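Local coordinates for protein putative glycoside hydrolase (Parabacteroides distasonis ATCC 8503, PDB 3GYC) that is a putative glycoside hydrolase with a cellulase-like TIM-barrel domain, probably acting on glycosidic bonds of a carbohydrate whose identity is not established, at residues 60-65 / 90-95; 69-74 / 121-126. All blocks are in the same frame, centred on the assembly; numbering follows the deposited sequence.

Contact 1 (60-65 / 90-95); sequences PHLIAE and VQVQPN
With CG1 of Ile63 anti to its own carbonyl carbon (chi1 -71°) and CD1 carried straight on from it, the isoleucine reaches out from the helix as an extended arm toward Val92. The valine answers with CG1 set anti to its backbone N (chi1 -173°), which leaves CG2 beside that nitrogen and divides the two methyls between two neighbours on the helix. CG1 takes Ile63, lying 3.5 Å from Ile63 CD1, tighter than ordinary van der Waals contact, and touching Ile63 CG1 as well; CG2 takes Leu62, whose CD1 is 4.2 Å away in a looser touch. Both pairs of side chains cross at about a right angle, so the branched ends meet over a small patch and do not lie alongside one another. Valine suits its place because its two methyls sit close to the loop backbone and can each meet a different helix residue, while the longer branch of isoleucine spans the distance from the helix.

The helix 60-65 follows strand 53-57 of the TIM barrel, whereas 90-95 is the link from strand 88-90 into helix 95-105, and the contact thus packs two separate parts of the long excursion between barrel strands 53-57 and 109-113. Helix 130-146 borders the same apolar patch, Ile140 touching Ile63.

Gln93 adds its aliphatic part: CG lies 3.8 Å from Ile63 CD1, while the chain bends at chi2 and NE2, still near that methyl, bonds to Ser143 OG and Asn97 OD1. A glutamine can in this way offer methylene carbons to the isoleucine and keep its buried polar end satisfied. Behind it, Gln91 NE2 donates to Gln93 O at 2.8 Å, nearly straight at 173°, the acceptor being the carbonyl of the cis peptide that joins Gln93 to Pro94.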
ATOM      1  N   PRO A  60      14.684  -1.097   1.491  1.00 11.42           N
ATOM      2  CA  PRO A  60      15.807  -1.254   0.519  1.00 11.34           C
ATOM      3  C   PRO A  60      17.011  -0.397   0.858  1.00 11.23           C
ATOM      4  O   PRO A  60      18.156  -0.807   0.682  1.00 12.11           O
ATOM      5  CB  PRO A  60      15.204  -0.761  -0.796  1.00 12.59           C
ATOM      6  CG  PRO A  60      14.110   0.186  -0.394  1.00 11.93           C
ATOM      7  CD  PRO A  60      13.636  -0.198   1.006  1.00 11.64           C
ATOM      8  N   HIS A  61      16.743   0.811   1.319  1.00 12.02           N
ATOM      9  CA  HIS A  61      17.782   1.733   1.758  1.00 11.45           C
ATOM     10  C   HIS A  61      18.672   1.170   2.878  1.00 11.10           C
ATOM     11  O   HIS A  61      19.903   1.368   2.867  1.00 12.77           O
ATOM     12  CB  HIS A  61      17.163   3.099   2.126  1.00 11.81           C
ATOM     13  CG  HIS A  61      16.199   3.068   3.265  1.00 10.32           C
ATOM     14  ND1 HIS A  61      15.044   2.303   3.257  1.00 10.39           N
ATOM     15  CD2 HIS A  61      16.167   3.784   4.413  1.00 10.02           C
ATOM     16  CE1 HIS A  61      14.386   2.519   4.380  1.00  8.90           C
ATOM     17  NE2 HIS A  61      15.035   3.416   5.093  1.00 10.17           N
ATOM     18  N   LEU A  62      18.080   0.464   3.821  1.00 10.73           N
ATOM     19  CA  LEU A  62      18.803  -0.151   4.913  1.00 10.13           C
ATOM     20  C   LEU A  62      19.547  -1.390   4.421  1.00 11.49           C
ATOM     21  O   LEU A  62      20.730  -1.591   4.753  1.00 11.56           O
ATOM     22  CB  LEU A  62      17.863  -0.484   6.075  1.00  9.05           C
ATOM     23  CG  LEU A  62      17.104   0.700   6.701  1.00  8.52           C
ATOM     24  CD1 LEU A  62      16.360   0.256   7.956  1.00  6.82           C
ATOM     25  CD2 LEU A  62      18.051   1.903   6.983  1.00  8.00           C
ATOM     26  N   ILE A  63      18.883  -2.222   3.606  1.00 12.85           N
ATOM     27  CA  ILE A  63      19.535  -3.419   3.096  1.00 13.23           C
ATOM     28  C   ILE A  63      20.742  -3.049   2.222  1.00 15.26           C
ATOM     29  O   ILE A  63      21.760  -3.731   2.296  1.00 15.57           O
ATOM     30  CB  ILE A  63      18.575  -4.336   2.301  1.00 14.51           C
ATOM     31  CG1 ILE A  63      17.592  -5.012   3.264  1.00 13.47           C
ATOM     32  CG2 ILE A  63      19.395  -5.363   1.483  1.00 14.28           C
ATOM     33  CD1 ILE A  63      16.561  -5.922   2.625  1.00 12.58           C
ATOM     34  N   ALA A  64      20.655  -1.951   1.461  1.00 15.12           N
ATOM     35  CA  ALA A  64      21.732  -1.549   0.571  1.00 16.15           C
ATOM     36  C   ALA A  64      22.906  -0.964   1.338  1.00 18.11           C
ATOM     37  O   ALA A  64      24.050  -1.025   0.864  1.00 17.91           O
ATOM     38  CB  ALA A  64      21.231  -0.578  -0.519  1.00 14.65           C
ATOM     39  N   GLU A  65      22.652  -0.406   2.514  1.00 18.99           N
ATOM     40  CA  GLU A  65      23.730   0.154   3.332  1.00 19.81           C
ATOM     41  C   GLU A  65      24.407  -0.935   4.135  1.00 18.73           C
ATOM     42  O   GLU A  65      25.604  -1.083   4.060  1.00 17.77           O
ATOM     43  CB  GLU A  65      23.211   1.215   4.298  1.00 21.57           C
ATOM     44  CG  GLU A  65      22.816   2.511   3.644  1.00 23.80           C
ATOM     45  CD  GLU A  65      23.910   3.564   3.632  1.00 26.55           C
ATOM     46  OE1 GLU A  65      24.934   3.415   4.339  1.00 28.67           O
ATOM     47  OE2 GLU A  65      23.722   4.584   2.926  1.00 28.24           O
ATOM     48  N   VAL A  90      15.483  -2.585  14.346  1.00 15.33           N
ATOM     49  CA  VAL A  90      15.207  -3.695  13.431  1.00 13.48           C
ATOM     50  C   VAL A  90      16.463  -4.168  12.710  1.00 12.48           C
ATOM     51  O   VAL A  90      17.427  -3.394  12.528  1.00 13.12           O
ATOM     52  CB  VAL A  90      14.169  -3.308  12.349  1.00 13.35           C
ATOM     53  CG1 VAL A  90      12.841  -2.857  13.017  1.00 14.40           C
ATOM     54  CG2 VAL A  90      14.733  -2.251  11.384  1.00 13.19           C
ATOM     55  N   GLN A  91      16.452  -5.453  12.351  1.00 11.26           N
ATOM     56  CA  GLN A  91      17.487  -6.062  11.514  1.00 10.70           C
ATOM     57  C   GLN A  91      16.713  -6.628  10.313  1.00 10.22           C
ATOM     58  O   GLN A  91      15.870  -7.550  10.442  1.00  9.05           O
ATOM     59  CB  GLN A  91      18.314  -7.118  12.248  1.00 10.18           C
ATOM     60  CG  GLN A  91      19.412  -7.644  11.392  1.00 10.47           C
ATOM     61  CD  GLN A  91      20.161  -8.813  11.974  1.00 11.19           C
ATOM     62  OE1 GLN A  91      20.465  -8.864  13.162  1.00 11.20           O
ATOM     63  NE2 GLN A  91      20.548  -9.721  11.108  1.00 12.63           N
ATOM     64  N   VAL A  92      16.990  -6.084   9.133  1.00 11.39           N
ATOM     65  CA  VAL A  92      16.158  -6.365   7.954  1.00 10.08           C
ATOM     66  C   VAL A  92      16.428  -7.724   7.316  1.00 10.55           C
ATOM     67  O   VAL A  92      15.486  -8.415   6.960  1.00 12.37           O
ATOM     68  CB  VAL A  92      16.180  -5.220   6.939  1.00  9.64           C
ATOM     69  CG1 VAL A  92      15.196  -5.442   5.810  1.00  9.45           C
ATOM     70  CG2 VAL A  92      15.851  -3.896   7.619  1.00  9.57           C
ATOM     71  N   GLN A  93      17.685  -8.115   7.187  1.00 12.86           N
ATOM     72  CA  GLN A  93      18.030  -9.444   6.687  1.00 11.98           C
ATOM     73  C   GLN A  93      18.770 -10.181   7.786  1.00 12.30           C
ATOM     74  O   GLN A  93      19.604  -9.573   8.484  1.00 12.93           O
ATOM     75  CB  GLN A  93      18.881  -9.380   5.422  1.00 12.78           C
ATOM     76  CG  GLN A  93      18.193  -8.931   4.157  1.00 12.78           C
ATOM     77  CD  GLN A  93      17.214  -9.967   3.584  1.00 13.52           C
ATOM     78  OE1 GLN A  93      16.733 -10.861   4.302  1.00 13.19           O
ATOM     79  NE2 GLN A  93      16.922  -9.844   2.292  1.00 11.33           N
ATOM     80  N   PRO A  94      18.546 -11.501   7.903  1.00 12.26           N
ATOM     81  CA  PRO A  94      17.701 -12.390   7.061  1.00 11.18           C
ATOM     82  C   PRO A  94      16.186 -12.376   7.320  1.00 11.41           C
ATOM     83  O   PRO A  94      15.462 -13.170   6.718  1.00 12.70           O
ATOM     84  CB  PRO A  94      18.286 -13.789   7.354  1.00 12.25           C
ATOM     85  CG  PRO A  94      18.762 -13.678   8.797  1.00 12.91           C
ATOM     86  CD  PRO A  94      19.323 -12.265   8.910  1.00 11.40           C
ATOM     87  N   ASN A  95      15.711 -11.531   8.226  1.00  9.86           N
ATOM     88  CA  ASN A  95      14.257 -11.423   8.532  1.00 10.73           C
ATOM     89  C   ASN A  95      13.364 -11.291   7.305  1.00  9.16           C
ATOM     90  O   ASN A  95      12.333 -11.981   7.234  1.00  9.76           O
ATOM     91  CB  ASN A  95      13.948 -10.304   9.518  1.00  9.75           C
ATOM     92  CG  ASN A  95      14.154 -10.724  10.950  1.00 11.27           C
ATOM     93  OD1 ASN A  95      14.213 -11.911  11.226  1.00 11.20           O
ATOM     94  ND2 ASN A  95      14.271  -9.729  11.895  1.00 10.50           N
TER

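Contact 2 (69-74 / 121-126); sequences KKWLLK and DEVCLK
Trp71 and Val123 approach from opposite directions, and the outer part of the indole meets the valine obliquely: CZ3 is 3.9 Å from Val123 CG1, with CH2 of the same ring a little farther from that methyl. A large flat side chain suits the site, since the indole can span from its strand to the 3-10 segment 123-126 while the short valine stays close to its own backbone. One face of the ring is covered from within its own segment, Lys69 CD lying 3.5 Å above the plane over its centre, so the aliphatic part of the lysine serves as a lid. The extended lysine then takes its ammonium group toward Asp121, but NZ stops 4.2 Å from Asp121 OD2, an approach of opposite charges that is probably mildly favourable but falls short of a salt bridge.

At the other end of the strand, Lys74 and Glu122 cross at about a right angle. The lysine bends at chi3 (-78°), and this turn leads NZ to Glu122 OE2 at 2.9 Å, forming a salt bridge. The ammonium nitrogen comes in from above the carboxylate plane, 36° out of it. Glu122 itself has its chain extended beyond CG, which gives it the reach to meet the lysine. Long charged side chains suit this side, which is open in part to solvent, while the tryptophan and valine are buried.

The arrangement, an antiparallel pair of strands 71-73 and 88-90 whose first strand is also joined by backbone hydrogen bonds to the loop after barrel strand 109-113 (Leu72 with Val120, Lys74 with Leu118), belongs to the beta-to-alpha loop elaborations of a TIM barrel.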
ATOM      1  N   LYS A  69      22.860  -5.138   9.805  1.00 13.37           N
ATOM      2  CA  LYS A  69      22.951  -4.171  10.887  1.00 12.93           C
ATOM      3  C   LYS A  69      21.650  -4.092  11.713  1.00 13.40           C
ATOM      4  O   LYS A  69      20.561  -4.215  11.188  1.00 11.19           O
ATOM      5  CB  LYS A  69      23.295  -2.791  10.307  1.00 13.11           C
ATOM      6  CG  LYS A  69      23.137  -1.658  11.291  1.00 12.97           C
ATOM      7  CD  LYS A  69      23.642  -0.337  10.793  1.00 13.24           C
ATOM      8  CE  LYS A  69      23.284   0.749  11.787  1.00 14.17           C
ATOM      9  NZ  LYS A  69      24.284   1.814  11.762  1.00 15.47           N
ATOM     10  N   LYS A  70      21.767  -3.911  13.026  1.00 14.29           N
ATOM     11  CA  LYS A  70      20.555  -3.668  13.822  1.00 14.19           C
ATOM     12  C   LYS A  70      20.390  -2.142  13.782  1.00 12.71           C
ATOM     13  O   LYS A  70      21.209  -1.404  14.362  1.00 13.89           O
ATOM     14  CB  LYS A  70      20.685  -4.180  15.265  1.00 16.39           C
ATOM     15  CG  LYS A  70      20.708  -5.737  15.454  1.00 17.36           C
ATOM     16  CD  LYS A  70      20.787  -6.086  16.991  1.00 18.24           C
ATOM     17  N   TRP A  71      19.361  -1.671  13.079  1.00 10.80           N
ATOM     18  CA  TRP A  71      19.080  -0.242  12.913  1.00 10.36           C
ATOM     19  C   TRP A  71      18.123   0.340  13.933  1.00 11.91           C
ATOM     20  O   TRP A  71      17.100  -0.268  14.201  1.00 13.41           O
ATOM     21  CB  TRP A  71      18.436   0.008  11.566  1.00 10.20           C
ATOM     22  CG  TRP A  71      19.268  -0.407  10.382  1.00 10.71           C
ATOM     23  CD1 TRP A  71      19.290  -1.638   9.780  1.00 10.05           C
ATOM     24  CD2 TRP A  71      20.186   0.421   9.653  1.00 11.25           C
ATOM     25  NE1 TRP A  71      20.156  -1.617   8.702  1.00  9.98           N
ATOM     26  CE2 TRP A  71      20.714  -0.368   8.601  1.00 11.54           C
ATOM     27  CE3 TRP A  71      20.610   1.762   9.782  1.00 11.59           C
ATOM     28  CZ2 TRP A  71      21.657   0.137   7.674  1.00 10.83           C
ATOM     29  CZ3 TRP A  71      21.522   2.260   8.870  1.00 11.74           C
ATOM     30  CH2 TRP A  71      22.041   1.446   7.834  1.00 12.23           C
ATOM     31  N   LEU A  72      18.447   1.536  14.440  1.00 11.70           N
ATOM     32  CA  LEU A  72      17.611   2.283  15.351  1.00 11.58           C
ATOM     33  C   LEU A  72      16.737   3.253  14.539  1.00 12.37           C
ATOM     34  O   LEU A  72      17.257   4.124  13.832  1.00 13.62           O
ATOM     35  CB  LEU A  72      18.477   3.048  16.350  1.00 12.92           C
ATOM     36  CG  LEU A  72      17.734   3.764  17.492  1.00 13.95           C
ATOM     37  CD1 LEU A  72      16.992   2.802  18.408  1.00 13.41           C
ATOM     38  CD2 LEU A  72      18.725   4.606  18.298  1.00 14.25           C
ATOM     39  N   LEU A  73      15.415   3.053  14.572  1.00 11.27           N
ATOM     40  CA  LEU A  73      14.484   3.862  13.788  1.00 10.48           C
ATOM     41  C   LEU A  73      13.760   4.875  14.653  1.00 11.00           C
ATOM     42  O   LEU A  73      13.431   4.568  15.802  1.00 11.71           O
ATOM     43  CB  LEU A  73      13.451   2.973  13.092  1.00  9.92           C
ATOM     44  CG  LEU A  73      13.966   1.824  12.225  1.00 10.86           C
ATOM     45  CD1 LEU A  73      12.824   1.072  11.629  1.00  8.57           C
ATOM     46  CD2 LEU A  73      14.978   2.266  11.148  1.00  7.30           C
ATOM     47  N   LYS A  74      13.547   6.082  14.121  1.00 12.45           N
ATOM     48  CA  LYS A  74      12.777   7.124  14.813  1.00 14.25           C
ATOM     49  C   LYS A  74      11.334   6.935  14.434  1.00 14.95           C
ATOM     50  O   LYS A  74      11.059   6.577  13.307  1.00 17.38           O
ATOM     51  CB  LYS A  74      13.231   8.514  14.395  1.00 15.56           C
ATOM     52  CG  LYS A  74      14.693   8.740  14.680  1.00 18.06           C
ATOM     53  CD  LYS A  74      15.168  10.175  14.394  1.00 18.80           C
ATOM     54  CE  LYS A  74      15.387  10.461  12.937  1.00 19.18           C
ATOM     55  NZ  LYS A  74      16.153  11.749  12.806  1.00 18.27           N
ATOM     56  N   ASP A 121      20.587   7.810  11.453  1.00 14.25           N
ATOM     57  CA  ASP A 121      21.527   8.417  10.511  1.00 15.58           C
ATOM     58  C   ASP A 121      20.874   8.819   9.187  1.00 15.17           C
ATOM     59  O   ASP A 121      21.556   9.250   8.262  1.00 14.75           O
ATOM     60  CB  ASP A 121      22.662   7.453  10.265  1.00 16.58           C
ATOM     61  CG  ASP A 121      23.392   7.114  11.533  1.00 17.63           C
ATOM     62  OD1 ASP A 121      23.734   8.032  12.296  1.00 16.82           O
ATOM     63  OD2 ASP A 121      23.647   5.920  11.762  1.00 20.45           O
ATOM     64  N   GLU A 122      19.566   8.665   9.099  1.00 14.93           N
ATOM     65  CA  GLU A 122      18.780   9.067   7.954  1.00 16.38           C
ATOM     66  C   GLU A 122      19.447   8.681   6.634  1.00 14.00           C
ATOM     67  O   GLU A 122      19.642   9.526   5.760  1.00 10.05           O
ATOM     68  CB  GLU A 122      18.524  10.583   8.023  1.00 19.38           C
ATOM     69  CG  GLU A 122      17.764  10.971   9.282  1.00 22.41           C
ATOM     70  CD  GLU A 122      17.219  12.385   9.265  1.00 25.24           C
ATOM     71  OE1 GLU A 122      17.740  13.249   8.518  1.00 26.85           O
ATOM     72  OE2 GLU A 122      16.261  12.639  10.048  1.00 28.47           O
ATOM     73  N   VAL A 123      19.734   7.390   6.474  1.00 14.07           N
ATOM     74  CA  VAL A 123      20.460   6.945   5.277  1.00 15.17           C
ATOM     75  C   VAL A 123      19.696   7.128   3.941  1.00 16.35           C
ATOM     76  O   VAL A 123      20.321   7.290   2.877  1.00 15.85           O
ATOM     77  CB  VAL A 123      21.058   5.510   5.420  1.00 14.63           C
ATOM     78  CG1 VAL A 123      22.012   5.453   6.616  1.00 12.90           C
ATOM     79  CG2 VAL A 123      19.996   4.444   5.470  1.00 13.32           C
ATOM     80  N   CYS A 124      18.377   7.223   4.001  1.00 16.80           N
ATOM     81  CA  CYS A 124      17.612   7.386   2.767  1.00 19.32           C
ATOM     82  C   CYS A 124      17.847   8.706   2.057  1.00 17.81           C
ATOM     83  O   CYS A 124      17.600   8.787   0.871  1.00 16.03           O
ATOM     84  CB  CYS A 124      16.110   7.226   3.000  1.00 20.29           C
ATOM     85  SG  CYS A 124      15.450   8.516   4.056  1.00 24.73           S
ATOM     86  N   LEU A 125      18.321   9.730   2.771  1.00 18.90           N
ATOM     87  CA  LEU A 125      18.555  11.043   2.172  1.00 19.59           C
ATOM     88  C   LEU A 125      19.668  11.004   1.098  1.00 19.72           C
ATOM     89  O   LEU A 125      19.760  11.897   0.268  1.00 20.50           O
ATOM     90  CB  LEU A 125      18.871  12.092   3.257  1.00 19.97           C
ATOM     91  CG  LEU A 125      17.777  12.300   4.316  1.00 20.33           C
ATOM     92  CD1 LEU A 125      18.242  13.241   5.406  1.00 21.00           C
ATOM     93  CD2 LEU A 125      16.450  12.770   3.692  1.00 20.54           C
ATOM     94  N   LYS A 126      20.482   9.950   1.103  1.00 19.50           N
ATOM     95  CA  LYS A 126      21.557   9.781   0.125  1.00 18.74           C
ATOM     96  C   LYS A 126      21.041   9.411  -1.271  1.00 17.90           C
ATOM     97  O   LYS A 126      21.728   9.598  -2.264  1.00 16.74           O
ATOM     98  CB  LYS A 126      22.474   8.653   0.556  1.00 19.20           C
ATOM     99  CG  LYS A 126      23.075   8.816   1.901  1.00 20.59           C
ATOM    100  CD  LYS A 126      24.100   7.756   2.093  1.00 21.99           C
ATOM    101  CE  LYS A 126      24.543   7.676   3.514  1.00 22.74           C
ATOM    102  NZ  LYS A 126      25.673   6.734   3.569  1.00 24.40           N
TER

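The centres of contacts 1 and 2 lie 10 Å apart, and their segments alternate along the chain. Helix 60-65 is shared ground: Leu62 CD2 packs against Val123 CG2 at 3.5 Å, and Leu62 O lies 3.5 Å from Trp71 CZ2. A salt bridge, Glu65 OE2 to Lys126 NZ at 3.0 Å, joins the helix to the 121-126 segment, and Val90 O approaches Trp71 N at 2.6 Å, probably as a hydrogen bond. Both contacts belong to the connections that leave the C-terminal ends of barrel strands 53-57 and 109-113, the end where TIM-barrel enzymes carry their active sites; whether either borders a substrate pocket here is not established.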